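Local coordinates for esterase (Alcaligenes sp., PDB 1QLW), which probably hydrolyses carboxylic esters, as a bacterial esterase built on the alpha/beta hydrolase fold, at residues A[87-90]-A[91-95]; A[112-115]-A[116-120]; A[209-212]-A[213-216]. All blocks are in the same frame, centred on the assembly; numbering follows the deposited sequence.

Contact 1. Residues A[87-90]-A[91-95]; sequences GWDE and YFLRK
Glu90 and Arg94, one helical turn apart, form the salt bridge of this segment. Their chains run alongside each other, and a single carboxylate oxygen accepts both bonds: Glu90 OE2 lies 2.8 Å from Arg94 NE and 3.0 Å from Arg94 NH2. It meets the guanidinium side-on, close to that group's plane, and takes the NE bond on its anti side. The two flat groups are turned 39° against each other. With Glu90 CG anti to the backbone N (chi1 180°) and the chain extended beyond it, the carboxylate arrives beside the NE-NH2 edge of Arg94. NH2 has a second acceptor in Gly11 O, which should help fix the rotation of the guanidinium.

The aromatic contact pairs Trp88 with Phe92. Trp88 CB stands over one face of the Phe92 ring, 4.2 Å from its centroid and 18° off the normal, which makes a CH-pi contact. The rings themselves are near parallel but so far displaced that they barely overlap, and their nearest atoms, Trp88 CE3 and Phe92 CZ, are 3.9 Å apart. On a face of the same phenyl ring sits Trp88 O, 3.1 Å from Phe92 CG, while also accepting from Phe92 N at 2.8 Å.

Backbone bonds from Tyr91 N to Gly87 O (3.0 Å), Leu93 N to Asp89 O and Arg94 N to Glu90 O complete the ladder, which begins at the N-cap residue Gly87. Polar ends reach outside it: Trp88 NE1 to Asn306 O, Tyr91 OH to Asp311 and Asp89 OD1 to Thr99. Trp88 packs on helix 306-319, and Leu93 on strands 43-57 and 99-103. This is a short alpha helix forming the crossover of a beta-alpha-beta unit, between parallel strands 65-68 and 99-103 of an alpha/beta hydrolase sheet.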
loop_
_atom_site.group_PDB
_atom_site.type_symbol
_atom_site.label_atom_id
_atom_site.label_comp_id
_atom_site.label_asym_id
_atom_site.label_seq_id
_atom_site.Cartn_x
_atom_site.Cartn_y
_atom_site.Cartn_z
ATOM N N GLY A 87 -10.092 -6.991 -11.294
ATOM C CA GLY A 87 -8.750 -7.562 -11.351
ATOM C C GLY A 87 -8.777 -9.015 -10.874
ATOM O O GLY A 87 -9.791 -9.578 -10.460
ATOM N N TRP A 88 -7.577 -9.603 -10.885
ATOM C CA TRP A 88 -7.452 -10.990 -10.480
ATOM C C TRP A 88 -7.704 -11.186 -8.999
ATOM O O TRP A 88 -8.215 -12.248 -8.618
ATOM C CB TRP A 88 -6.095 -11.570 -10.849
ATOM C CG TRP A 88 -5.909 -11.889 -12.299
ATOM C CD1 TRP A 88 -6.749 -11.645 -13.348
ATOM C CD2 TRP A 88 -4.753 -12.513 -12.863
ATOM N NE1 TRP A 88 -6.194 -12.078 -14.526
ATOM C CE2 TRP A 88 -4.967 -12.639 -14.249
ATOM C CE3 TRP A 88 -3.554 -13.010 -12.328
ATOM C CZ2 TRP A 88 -4.027 -13.196 -15.111
ATOM C CZ3 TRP A 88 -2.628 -13.564 -13.200
ATOM C CH2 TRP A 88 -2.870 -13.653 -14.576
ATOM N N ASP A 89 -7.353 -10.235 -8.145
ATOM C CA ASP A 89 -7.636 -10.434 -6.722
ATOM C C ASP A 89 -9.124 -10.668 -6.469
ATOM O O ASP A 89 -9.545 -11.690 -5.919
ATOM C CB ASP A 89 -7.105 -9.184 -6.053
ATOM C CG ASP A 89 -7.285 -9.255 -4.589
ATOM O OD1 ASP A 89 -7.502 -10.325 -4.001
ATOM O OD2 ASP A 89 -7.177 -8.142 -4.026
ATOM N N GLU A 90 -9.972 -9.746 -6.956
ATOM C CA GLU A 90 -11.407 -9.882 -6.789
ATOM C C GLU A 90 -11.934 -11.105 -7.517
ATOM O O GLU A 90 -12.799 -11.822 -7.005
ATOM C CB GLU A 90 -12.110 -8.629 -7.318
ATOM C CG GLU A 90 -13.618 -8.719 -7.179
ATOM C CD GLU A 90 -14.410 -7.515 -7.591
ATOM O OE1 GLU A 90 -13.817 -6.462 -7.889
ATOM O OE2 GLU A 90 -15.661 -7.624 -7.631
ATOM N N TYR A 91 -11.438 -11.372 -8.716
ATOM C CA TYR A 91 -11.919 -12.522 -9.479
ATOM C C TYR A 91 -11.619 -13.820 -8.743
ATOM O O TYR A 91 -12.472 -14.709 -8.632
ATOM C CB TYR A 91 -11.312 -12.539 -10.872
ATOM C CG TYR A 91 -11.946 -13.553 -11.780
ATOM C CD1 TYR A 91 -13.275 -13.434 -12.144
ATOM C CD2 TYR A 91 -11.218 -14.581 -12.339
ATOM C CE1 TYR A 91 -13.847 -14.311 -13.048
ATOM C CE2 TYR A 91 -11.763 -15.473 -13.235
ATOM C CZ TYR A 91 -13.086 -15.324 -13.602
ATOM O OH TYR A 91 -13.674 -16.168 -14.516
ATOM N N PHE A 92 -10.399 -13.938 -8.204
ATOM C CA PHE A 92 -10.027 -15.146 -7.479
ATOM C C PHE A 92 -10.929 -15.335 -6.263
ATOM O O PHE A 92 -11.366 -16.459 -5.981
ATOM C CB PHE A 92 -8.559 -15.093 -7.058
ATOM C CG PHE A 92 -7.562 -15.231 -8.172
ATOM C CD1 PHE A 92 -7.886 -15.377 -9.504
ATOM C CD2 PHE A 92 -6.215 -15.213 -7.868
ATOM C CE1 PHE A 92 -6.926 -15.494 -10.483
ATOM C CE2 PHE A 92 -5.236 -15.342 -8.841
ATOM C CZ PHE A 92 -5.597 -15.486 -10.161
ATOM N N LEU A 93 -11.227 -14.249 -5.549
ATOM C CA LEU A 93 -12.143 -14.323 -4.404
ATOM C C LEU A 93 -13.511 -14.828 -4.843
ATOM O O LEU A 93 -14.118 -15.691 -4.195
ATOM C CB LEU A 93 -12.307 -12.939 -3.774
ATOM C CG LEU A 93 -11.064 -12.392 -3.114
ATOM C CD1 LEU A 93 -11.244 -10.933 -2.766
ATOM C CD2 LEU A 93 -10.747 -13.192 -1.863
ATOM N N ARG A 94 -14.020 -14.310 -5.964
ATOM C CA ARG A 94 -15.320 -14.701 -6.501
ATOM C C ARG A 94 -15.328 -16.150 -6.962
ATOM O O ARG A 94 -16.369 -16.810 -6.952
ATOM C CB ARG A 94 -15.740 -13.752 -7.621
ATOM C CG ARG A 94 -16.119 -12.379 -7.096
ATOM C CD ARG A 94 -16.501 -11.440 -8.229
ATOM N NE ARG A 94 -16.910 -10.132 -7.723
ATOM C CZ ARG A 94 -18.141 -9.826 -7.337
ATOM N NH1 ARG A 94 -19.123 -10.715 -7.379
ATOM N NH2 ARG A 94 -18.365 -8.612 -6.863
ATOM N N LYS A 95 -14.164 -16.682 -7.327
ATOM C CA LYS A 95 -13.988 -18.070 -7.699
ATOM C C LYS A 95 -13.758 -18.965 -6.492
ATOM O O LYS A 95 -13.604 -20.187 -6.667
ATOM C CB LYS A 95 -12.875 -18.178 -8.743
ATOM C CG LYS A 95 -13.270 -17.562 -10.077
ATOM C CD LYS A 95 -14.279 -18.418 -10.811
ATOM C CE LYS A 95 -14.430 -18.059 -12.268
ATOM N NZ LYS A 95 -15.120 -19.137 -13.024
#

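Contact 2. Residues A[112-115]-A[116-120]; sequences TDIS and AINAV
The carbonyls of Ile114, the N-cap residue, and Ser115, the first helical residue, accept from amides one turn on. Ile114 O receives Asn118 N at 3.2 Å with an N-H...O angle of 169°, so this long bond is nearly straight. Ser115 O takes Ala119 N at 2.9 Å and has a second donor in Thr32 OG1.

The first amides of a helix lack acceptors within it, and here two different devices supply them. Asp113 OD1 is the first: it accepts from Ser115 N at 3.0 Å, two residues on, which defines an Asx turn. The same oxygen takes the Ser115 hydroxyl, with OG 2.6 Å from OD1. These two donors approach differently, the hydroxyl on the syn side close to the carboxylate plane, the amide from well above it, 59° out. Ser115 OG lies beside its own backbone N (chi1 -65°), which brings both donors of the residue to one acceptor atom; OG is also hydrogen-bonded to Ser30 OG.

Water is the second device. Water 2 donates to Asp113 O at 3.1 Å and accepts from Ala116 N at 2.9 Å. Water 1 makes a parallel bridge, donating to Asp113 O at 2.8 Å, but its bond from Ala116 N is weak. Ile114 has a hydrocarbon side chain and cannot cap through it; its CG2 methyl makes a loose apolar contact with Ile117 CD1 (4.4 Å), while its CD1 lies by the end of Asn118.

The segment leads from the loop after strand 99-103 into helix 115-121. Ser30, at the end of strand 26-30, and Thr32 just beyond it hold the start of the helix, while Asn118 leans on Leu35. The apolar side of the helix start faces the second subunit: Ile114 packs on Pro174, Ile117 on Leu133 and Val120 on Leu130 of that chain.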
loop_
_atom_site.group_PDB
_atom_site.type_symbol
_atom_site.label_atom_id
_atom_site.label_comp_id
_atom_site.label_asym_id
_atom_site.label_seq_id
_atom_site.Cartn_x
_atom_site.Cartn_y
_atom_site.Cartn_z
ATOM N N THR A 112 11.118 0.735 3.848
ATOM C CA THR A 112 12.512 0.899 3.508
ATOM C C THR A 112 13.262 1.520 4.692
ATOM O O THR A 112 12.646 1.951 5.652
ATOM C CB THR A 112 12.684 1.811 2.276
ATOM O OG1 THR A 112 12.064 3.083 2.561
ATOM C CG2 THR A 112 12.069 1.186 1.033
ATOM N N ASP A 113 14.583 1.579 4.604
ATOM C CA ASP A 113 15.433 2.286 5.562
ATOM C C ASP A 113 15.974 3.522 4.826
ATOM O O ASP A 113 16.654 3.355 3.800
ATOM C CB ASP A 113 16.608 1.442 6.035
ATOM C CG ASP A 113 17.478 2.059 7.118
ATOM O OD1 ASP A 113 17.180 3.173 7.589
ATOM O OD2 ASP A 113 18.475 1.413 7.526
ATOM N N ILE A 114 15.687 4.703 5.337
ATOM C CA ILE A 114 16.162 5.932 4.722
ATOM C C ILE A 114 17.437 6.463 5.353
ATOM O O ILE A 114 17.935 7.533 4.989
ATOM C CB ILE A 114 15.061 7.008 4.678
ATOM C CG1 ILE A 114 14.389 7.288 6.016
ATOM C CG2 ILE A 114 14.022 6.590 3.617
ATOM C CD1 ILE A 114 15.288 7.847 7.101
ATOM N N SER A 115 18.052 5.691 6.237
ATOM C CA SER A 115 19.214 6.155 6.993
ATOM C C SER A 115 20.353 6.601 6.087
ATOM O O SER A 115 21.005 7.598 6.426
ATOM C CB SER A 115 19.742 5.068 7.924
ATOM O OG SER A 115 18.802 4.760 8.920
ATOM N N ALA A 116 20.636 5.859 5.014
ATOM C CA ALA A 116 21.776 6.229 4.189
ATOM C C ALA A 116 21.552 7.536 3.455
ATOM O O ALA A 116 22.496 8.289 3.206
ATOM C CB ALA A 116 22.130 5.103 3.227
ATOM N N ILE A 117 20.298 7.805 3.059
ATOM C CA ILE A 117 20.011 9.071 2.392
ATOM C C ILE A 117 20.279 10.219 3.361
ATOM O O ILE A 117 20.983 11.174 3.015
ATOM C CB ILE A 117 18.568 9.087 1.853
ATOM C CG1 ILE A 117 18.376 7.979 0.821
ATOM C CG2 ILE A 117 18.269 10.448 1.242
ATOM C CD1 ILE A 117 16.930 7.648 0.549
ATOM N N ASN A 118 19.760 10.095 4.588
ATOM C CA ASN A 118 19.985 11.166 5.557
ATOM C C ASN A 118 21.463 11.296 5.909
ATOM O O ASN A 118 21.928 12.413 6.144
ATOM C CB ASN A 118 19.153 10.916 6.814
ATOM C CG ASN A 118 17.694 11.318 6.677
ATOM O OD1 ASN A 118 16.925 11.108 7.642
ATOM N ND2 ASN A 118 17.318 11.894 5.572
ATOM N N ALA A 119 22.217 10.186 5.965
ATOM C CA ALA A 119 23.635 10.288 6.282
ATOM C C ALA A 119 24.363 11.141 5.278
ATOM O O ALA A 119 25.277 11.918 5.609
ATOM C CB ALA A 119 24.279 8.917 6.379
ATOM N N VAL A 120 24.028 11.000 3.987
ATOM C CA VAL A 120 24.639 11.827 2.953
ATOM C C VAL A 120 24.191 13.268 3.088
ATOM O O VAL A 120 24.994 14.201 3.008
ATOM C CB VAL A 120 24.335 11.240 1.567
ATOM C CG1 VAL A 120 24.926 12.103 0.469
ATOM C CG2 VAL A 120 24.855 9.816 1.471
HETATM O O HOH W 1 18.828 4.744 2.755
HETATM O O HOH W 2 19.682 3.174 4.575
#

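Contact 3. Residues A[209-212]-A[213-216]; sequences GIYP and FQTA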
loop_
_atom_site.group_PDB
_atom_site.type_symbol
_atom_site.label_atom_id
_atom_site.label_comp_id
_atom_site.label_asym_id
_atom_site.label_seq_id
_atom_site.Cartn_x
_atom_site.Cartn_y
_atom_site.Cartn_z
ATOM N N GLY A 209 9.214 -13.140 -10.434
ATOM C CA GLY A 209 9.017 -14.445 -11.042
ATOM C C GLY A 209 9.821 -15.536 -10.372
ATOM O O GLY A 209 9.304 -16.627 -10.113
ATOM N N ILE A 210 11.097 -15.262 -10.116
ATOM C CA ILE A 210 11.992 -16.245 -9.513
ATOM C C ILE A 210 11.743 -16.460 -8.029
ATOM O O ILE A 210 12.132 -17.486 -7.470
ATOM C CB ILE A 210 13.453 -15.798 -9.754
ATOM C CG1 ILE A 210 14.445 -16.935 -9.507
ATOM C CG2 ILE A 210 13.833 -14.579 -8.934
ATOM C CD1 ILE A 210 14.278 -18.143 -10.403
ATOM N N TYR A 211 11.112 -15.487 -7.348
ATOM C CA TYR A 211 10.972 -15.577 -5.897
ATOM C C TYR A 211 10.409 -16.875 -5.375
ATOM O O TYR A 211 11.004 -17.450 -4.460
ATOM C CB TYR A 211 10.193 -14.408 -5.291
ATOM C CG TYR A 211 10.767 -13.021 -5.377
ATOM C CD1 TYR A 211 11.986 -12.690 -5.956
ATOM C CD2 TYR A 211 10.048 -11.975 -4.790
ATOM C CE1 TYR A 211 12.423 -11.374 -6.002
ATOM C CE2 TYR A 211 10.479 -10.668 -4.811
ATOM C CZ TYR A 211 11.678 -10.365 -5.425
ATOM O OH TYR A 211 12.157 -9.077 -5.501
ATOM N N PRO A 212 9.273 -17.357 -5.870
ATOM C CA PRO A 212 8.711 -18.580 -5.284
ATOM C C PRO A 212 9.630 -19.771 -5.376
ATOM O O PRO A 212 9.599 -20.647 -4.509
ATOM C CB PRO A 212 7.412 -18.808 -6.043
ATOM C CG PRO A 212 7.107 -17.544 -6.716
ATOM C CD PRO A 212 8.375 -16.757 -6.872
ATOM N N PHE A 213 10.406 -19.838 -6.455
ATOM C CA PHE A 213 11.350 -20.930 -6.632
ATOM C C PHE A 213 12.491 -20.839 -5.634
ATOM O O PHE A 213 12.968 -21.850 -5.126
ATOM C CB PHE A 213 11.888 -20.929 -8.067
ATOM C CG PHE A 213 10.808 -21.016 -9.106
ATOM C CD1 PHE A 213 10.148 -22.212 -9.354
ATOM C CD2 PHE A 213 10.438 -19.904 -9.829
ATOM C CE1 PHE A 213 9.157 -22.294 -10.322
ATOM C CE2 PHE A 213 9.464 -19.967 -10.803
ATOM C CZ PHE A 213 8.820 -21.171 -11.047
ATOM N N GLN A 214 12.966 -19.606 -5.368
ATOM C CA GLN A 214 13.970 -19.407 -4.336
ATOM C C GLN A 214 13.387 -19.718 -2.963
ATOM O O GLN A 214 14.075 -20.283 -2.102
ATOM C CB GLN A 214 14.503 -17.971 -4.404
ATOM C CG GLN A 214 15.274 -17.732 -5.683
ATOM C CD GLN A 214 15.706 -16.307 -5.898
ATOM O OE1 GLN A 214 15.119 -15.378 -5.331
ATOM N NE2 GLN A 214 16.710 -16.080 -6.728
ATOM N N THR A 215 12.136 -19.369 -2.708
ATOM C CA THR A 215 11.493 -19.692 -1.436
ATOM C C THR A 215 11.480 -21.207 -1.266
ATOM O O THR A 215 11.865 -21.712 -0.202
ATOM C CB THR A 215 10.066 -19.136 -1.406
ATOM O OG1 THR A 215 10.110 -17.706 -1.552
ATOM C CG2 THR A 215 9.362 -19.479 -0.108
ATOM N N ALA A 216 11.045 -21.933 -2.303
ATOM C CA ALA A 216 10.929 -23.376 -2.201
ATOM C C ALA A 216 12.270 -24.057 -1.995
ATOM O O ALA A 216 12.351 -25.053 -1.268
ATOM C CB ALA A 216 10.207 -23.926 -3.422
#
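Phe213 presses the edge of its ring against the backbone one turn back, and this is the tight part of the contact. Gly209 O, which is also hydrogen-bonded to Ser228 OG, lies close to the ring plane, 3.4 Å from Phe213 CE2 and 3.5 Å from Phe213 CD2, so the carbonyl faces aromatic C-H groups at the rim. Phe213 CG lies beside the backbone N (chi1 -57°), which directs the ring back along the helix toward Gly209.

The flank formed by Tyr211, Pro212, Thr215 and Ala216 is buried against strands 200-205 and 223-229 and helix 185-197. Along it Thr215 N reaches Tyr211 O at 2.8 Å, and Ala216 N reaches Pro212 O at 2.9 Å. Thr215 OG1 also sits 3.1 Å from Tyr211 O, but its one proton has a rival acceptor in Val187 O, so its direction is not settled. The proline ring lacks an N-H to donate backward.

The partly exposed flank, carrying Ile210 and Gln214, is looser. Gln214 N bonds Ile210 O almost straight, at 163°, but the side chains make only van der Waals contact: Ile210 CG1 is 3.7 Å from Gln214 NE2, and Ile210 CG2 lies 3.9 Å from Gln214 OE1. The Gln214 amide runs nearly parallel to the Tyr211 ring, 12° between planes, yet its OE1 approaches no nearer than 4.2 Å to Tyr211 CD1.

Helix 211-218 connects strand 200-205 to strand 223-229, the place of the helix that follows the nucleophile elbow in alpha/beta hydrolases. Pro212 packs on Leu202 and Ile226 of these two strands, Thr215 and Ala216 on Ile223, and Tyr211, Gln214 and Thr215 face helix 185-197; Phe213 meets Phe272 of helix 263-278 edge to face, and Tyr211 OH bonds Gln104 beyond strand 99-103.

In the fold
From the N terminus the three contacts follow in series; none nests in or crosses another, and each closes a loop of only a turn or so of helix. Contact 1 lies in the crossover from strand 65-68 to strand 99-103. The chain then leaves the sheet for contact 2, at the start of helix 115-121 and against the second subunit, on the opposite side of the chain's centre, about 38 Å from contact 1 between centres. Contact 3 returns to the sheet in the crossover from strand 200-205 to strand 223-229. Its nearest atoms are about 12 Å from either of the others. Contacts 1 and 3 thus belong to the hydrolase core, contact 2 to the dimer interface.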